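Local coordinates for DNA repair protein RECN (Deinococcus radiodurans, PDB 4ABX) that probably takes part in recombinational repair of damaged DNA as an ATP-binding, SMC-like protein, represented here by its coiled-coil domain, at residues P31-E34 with E35-T39; P121-L124 with D125-E128. All coordinates share one frame; numbering follows the deposited sequence.

Interaction 1: residues P31-E34 with E35-T39; sequences PGEE and EGLNT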
loop_
_atom_site.group_PDB
_atom_site.type_symbol
_atom_site.label_atom_id
_atom_site.label_comp_id
_atom_site.label_asym_id
_atom_site.label_seq_id
_atom_site.Cartn_x
_atom_site.Cartn_y
_atom_site.Cartn_z
ATOM N N PRO A 31 -12.673 -42.481 -30.109
ATOM C CA PRO A 31 -12.712 -41.319 -30.999
ATOM C C PRO A 31 -13.922 -40.440 -30.699
ATOM O O PRO A 31 -15.035 -40.945 -30.552
ATOM C CB PRO A 31 -12.823 -41.946 -32.386
ATOM C CG PRO A 31 -12.149 -43.283 -32.239
ATOM C CD PRO A 31 -12.498 -43.745 -30.849
ATOM N N GLY A 32 -13.700 -39.136 -30.585
ATOM C CA GLY A 32 -14.773 -38.219 -30.241
ATOM C C GLY A 32 -14.757 -37.739 -28.797
ATOM O O GLY A 32 -15.256 -36.652 -28.499
ATOM N N GLU A 33 -14.177 -38.533 -27.899
ATOM C CA GLU A 33 -14.195 -38.207 -26.470
ATOM C C GLU A 33 -13.468 -36.902 -26.137
ATOM O O GLU A 33 -13.695 -36.315 -25.078
ATOM C CB GLU A 33 -13.616 -39.357 -25.635
ATOM C CG GLU A 33 -12.087 -39.512 -25.733
ATOM C CD GLU A 33 -11.550 -40.615 -24.825
ATOM O OE1 GLU A 33 -11.623 -40.459 -23.588
ATOM O OE2 GLU A 33 -11.060 -41.642 -25.345
ATOM N N GLU A 34 -12.595 -36.449 -27.033
ATOM C CA GLU A 34 -11.793 -35.257 -26.760
ATOM C C GLU A 34 -12.611 -33.973 -26.747
ATOM O O GLU A 34 -12.201 -32.982 -26.129
ATOM C CB GLU A 34 -10.629 -35.135 -27.748
ATOM C CG GLU A 34 -9.532 -36.163 -27.529
ATOM C CD GLU A 34 -8.519 -36.196 -28.660
ATOM O OE1 GLU A 34 -8.932 -36.287 -29.837
ATOM O OE2 GLU A 34 -7.308 -36.129 -28.367
ATOM N N GLU A 35 -13.760 -33.986 -27.427
ATOM C CA GLU A 35 -14.642 -32.822 -27.445
ATOM C C GLU A 35 -15.139 -32.483 -26.045
ATOM O O GLU A 35 -15.043 -31.337 -25.599
ATOM C CB GLU A 35 -15.845 -33.032 -28.371
ATOM C CG GLU A 35 -16.780 -31.824 -28.383
ATOM C CD GLU A 35 -18.114 -32.100 -29.056
ATOM O OE1 GLU A 35 -18.385 -33.271 -29.400
ATOM O OE2 GLU A 35 -18.894 -31.139 -29.234
ATOM N N GLY A 36 -15.686 -33.485 -25.362
ATOM C CA GLY A 36 -16.146 -33.319 -23.996
ATOM C C GLY A 36 -15.014 -32.970 -23.045
ATOM O O GLY A 36 -15.160 -32.093 -22.191
ATOM N N LEU A 37 -13.884 -33.663 -23.182
ATOM C CA LEU A 37 -12.719 -33.387 -22.345
ATOM C C LEU A 37 -12.267 -31.928 -22.459
ATOM O O LEU A 37 -12.043 -31.260 -21.443
ATOM C CB LEU A 37 -11.563 -34.328 -22.695
ATOM C CG LEU A 37 -11.718 -35.804 -22.311
ATOM C CD1 LEU A 37 -10.567 -36.624 -22.885
ATOM C CD2 LEU A 37 -11.797 -35.973 -20.800
ATOM N N ASN A 38 -12.136 -31.444 -23.694
ATOM C CA ASN A 38 -11.692 -30.073 -23.947
ATOM C C ASN A 38 -12.656 -29.038 -23.376
ATOM O O ASN A 38 -12.243 -28.011 -22.839
ATOM C CB ASN A 38 -11.524 -29.814 -25.447
ATOM C CG ASN A 38 -10.300 -30.493 -26.032
ATOM O OD1 ASN A 38 -10.297 -30.881 -27.201
ATOM N ND2 ASN A 38 -9.255 -30.632 -25.230
ATOM N N THR A 39 -13.947 -29.301 -23.526
ATOM C CA THR A 39 -14.971 -28.420 -22.977
ATOM C C THR A 39 -14.890 -28.377 -21.450
ATOM O O THR A 39 -14.967 -27.310 -20.843
ATOM C CB THR A 39 -16.379 -28.863 -23.434
ATOM O OG1 THR A 39 -16.540 -28.553 -24.823
ATOM C CG2 THR A 39 -17.459 -28.155 -22.635
HETATM O O HOH W 1 -17.119 -35.745 -26.353
HETATM O O HOH W 2 -17.504 -35.609 -30.271
#

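Interaction 2: residues P121-L124 with D125-E128; sequences PEAL and DRVE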
loop_
_atom_site.group_PDB
_atom_site.type_symbol
_atom_site.label_atom_id
_atom_site.label_comp_id
_atom_site.label_asym_id
_atom_site.label_seq_id
_atom_site.Cartn_x
_atom_site.Cartn_y
_atom_site.Cartn_z
ATOM N N PRO A 121 -10.042 -28.944 -8.313
ATOM C CA PRO A 121 -8.671 -29.319 -8.664
ATOM C C PRO A 121 -8.545 -30.808 -8.963
ATOM O O PRO A 121 -7.728 -31.191 -9.801
ATOM C CB PRO A 121 -7.880 -28.964 -7.403
ATOM C CG PRO A 121 -8.676 -27.887 -6.758
ATOM C CD PRO A 121 -10.109 -28.243 -7.020
ATOM N N GLU A 122 -9.349 -31.626 -8.288
ATOM C CA GLU A 122 -9.329 -33.074 -8.484
ATOM C C GLU A 122 -9.827 -33.462 -9.870
ATOM O O GLU A 122 -9.240 -34.314 -10.540
ATOM C CB GLU A 122 -10.201 -33.779 -7.440
ATOM C CG GLU A 122 -9.737 -33.641 -6.004
ATOM C CD GLU A 122 -10.562 -34.488 -5.047
ATOM O OE1 GLU A 122 -11.168 -35.484 -5.502
ATOM O OE2 GLU A 122 -10.602 -34.162 -3.842
ATOM N N ALA A 123 -10.932 -32.854 -10.287
ATOM C CA ALA A 123 -11.514 -33.169 -11.583
ATOM C C ALA A 123 -10.605 -32.652 -12.696
ATOM O O ALA A 123 -10.344 -33.352 -13.676
ATOM C CB ALA A 123 -12.916 -32.582 -11.698
ATOM N N LEU A 124 -10.115 -31.428 -12.527
ATOM C CA LEU A 124 -9.223 -30.813 -13.505
ATOM C C LEU A 124 -8.002 -31.685 -13.806
ATOM O O LEU A 124 -7.695 -31.945 -14.970
ATOM C CB LEU A 124 -8.777 -29.429 -13.034
ATOM C CG LEU A 124 -7.740 -28.734 -13.914
ATOM C CD1 LEU A 124 -8.204 -28.708 -15.356
ATOM C CD2 LEU A 124 -7.473 -27.308 -13.414
ATOM N N ASP A 125 -7.309 -32.131 -12.760
ATOM C CA ASP A 125 -6.136 -32.988 -12.932
ATOM C C ASP A 125 -6.475 -34.293 -13.653
ATOM O O ASP A 125 -5.666 -34.818 -14.414
ATOM C CB ASP A 125 -5.467 -33.291 -11.587
ATOM C CG ASP A 125 -4.510 -32.194 -11.148
ATOM O OD1 ASP A 125 -4.114 -31.364 -11.996
ATOM O OD2 ASP A 125 -4.146 -32.167 -9.952
ATOM N N ARG A 126 -7.671 -34.813 -13.412
ATOM C CA ARG A 126 -8.085 -36.055 -14.048
ATOM C C ARG A 126 -8.392 -35.850 -15.530
ATOM O O ARG A 126 -8.107 -36.716 -16.356
ATOM C CB ARG A 126 -9.279 -36.661 -13.317
ATOM C CG ARG A 126 -8.936 -37.157 -11.921
ATOM C CD ARG A 126 -10.028 -38.056 -11.359
ATOM N NE ARG A 126 -11.292 -37.348 -11.175
ATOM C CZ ARG A 126 -11.613 -36.677 -10.072
ATOM N NH1 ARG A 126 -10.757 -36.619 -9.059
ATOM N NH2 ARG A 126 -12.787 -36.063 -9.984
ATOM N N VAL A 127 -8.965 -34.698 -15.860
ATOM C CA VAL A 127 -9.238 -34.346 -17.247
ATOM C C VAL A 127 -7.934 -34.187 -18.011
ATOM O O VAL A 127 -7.812 -34.644 -19.150
ATOM C CB VAL A 127 -10.046 -33.043 -17.350
ATOM C CG1 VAL A 127 -10.024 -32.512 -18.770
ATOM C CG2 VAL A 127 -11.476 -33.274 -16.877
ATOM N N GLU A 128 -6.960 -33.536 -17.381
ATOM C CA GLU A 128 -5.654 -33.356 -17.998
ATOM C C GLU A 128 -4.937 -34.691 -18.188
ATOM O O GLU A 128 -4.298 -34.917 -19.213
ATOM C CB GLU A 128 -4.788 -32.392 -17.177
ATOM C CG GLU A 128 -5.358 -30.980 -17.071
ATOM C CD GLU A 128 -4.346 -29.975 -16.544
ATOM O OE1 GLU A 128 -3.354 -29.695 -17.253
ATOM O OE2 GLU A 128 -4.544 -29.464 -15.421
#

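Interaction 1: residues P31-E34 with E35-T39
Glu33 turns CG between its backbone N and carbonyl carbon (chi1 73°), while Leu37, one helical turn on, holds CG beside its backbone N (chi1 -70°). The two side chains then lie alongside each other and point the same way. Glu33 OE1 meets the methyl Leu37 CD1 at 4.0 Å, a loose van der Waals contact. The branch point of the leucine also packs on the backbone, with Leu37 CG 3.4 Å from Glu33 O. That same oxygen, Glu33 O, accepts the hydrogen bond from Leu37 N, at 3.3 Å and in the carbonyl plane. One residue further, Asn38 N bonds to Glu34 O at 2.9 Å. The Asn38 side chain folds back over this carbonyl and brings Asn38 OD1 to 3.0 Å from Glu34 O. As modelled, both are acceptors, so no hydrogen bond is made.

Gly32 O accepts three hydrogen bonds. Glu35 N comes to Gly32 O at 3.2 Å from above its carbonyl plane, and two waters donate to it. One of the waters also accepts from Gly36 N, so it bridges that amide to Gly32 O. The other bonds Glu35 OE1 at 2.6 Å, which ties that carboxylate to the start of the helix. Gly32 has a positive phi of 103°, where any CB would collide with Pro31 O, so glycine is called for.

The carboxylates of Glu33 and Glu34 have their main partners outside the two segments. Glu33 OE2 accepts from Asp30 N, and its OE1 forms a salt bridge with Arg130. Glu34 OE2 pairs with Lys138. Leu37 rests on Leu131 and Leu134 of helix 121-141. This is a helix start: an i to i+3 bond gives way to i to i+4 bonds in the first turn of helix 33-63, within the coiled-coil domain of RecN.

Interaction 2: residues P121-L124 with D125-E128
Ala123 O accepts the shortest hydrogen bond here, 2.9 Å from Val127 N, with the donor nearly along the C=O axis. A methyl of the same valine, Val127 CG2, lies 3.4 Å from Ala123 O. Glu128 N bonds Leu124 O, and Asp125 N bonds Pro121 O. The fourth bond of the series, Arg126 N to Glu122 O, is weak at 3.3 Å.

Arg126 bends at chi3 (-64°) and folds its guanidinium back over the preceding turn. One face of the group lies over Glu122 O and Ala123 CA. Arg126 NH1 is 3.1 Å from Glu122 O, but the angle is too poor for a hydrogen bond. Glu122 OE1 sits in plane at the guanidinium edge, 3.8 Å from Arg126 NH1, in a long salt bridge. The carboxylate plane is turned 77° from that of the guanidinium.

Leu124 and Glu128 cross obliquely, with Leu124 CG 3.6 Å from Glu128 OE2. Leu124 also touches Leu41. With its isobutyl group cut back to an alanine here, Leu41 would probably face a gap and the Glu128 chain would lose the surface it crosses.

Asp120 OD1 accepts a hydrogen bond from Ala123 N at the start of this helix. Val127 and Glu128 touch Leu41 too, and Ala123 touches Leu44, so the first turns of helix 121-141 pack against helix 33-63.

In the fold
Interaction 1 comes first along the chain, at the head of helix 33-63. Interaction 2 follows much later, in the opening turns of helix 121-141. Their centres are about 14 Å apart, and they touch where Leu37 O meets Val127 CG1 at 3.6 Å. The two helices run antiparallel here: Leu37 reaches Leu134, while Leu41 and Leu44, further along, meet residues near the start of helix 121-141. Each helix start therefore faces a later part of the other helix. Interaction 2 is nearer the centre of the chain. Together they mark a stretch of paired helices in the elongated, all-helical coiled-coil domain of RecN.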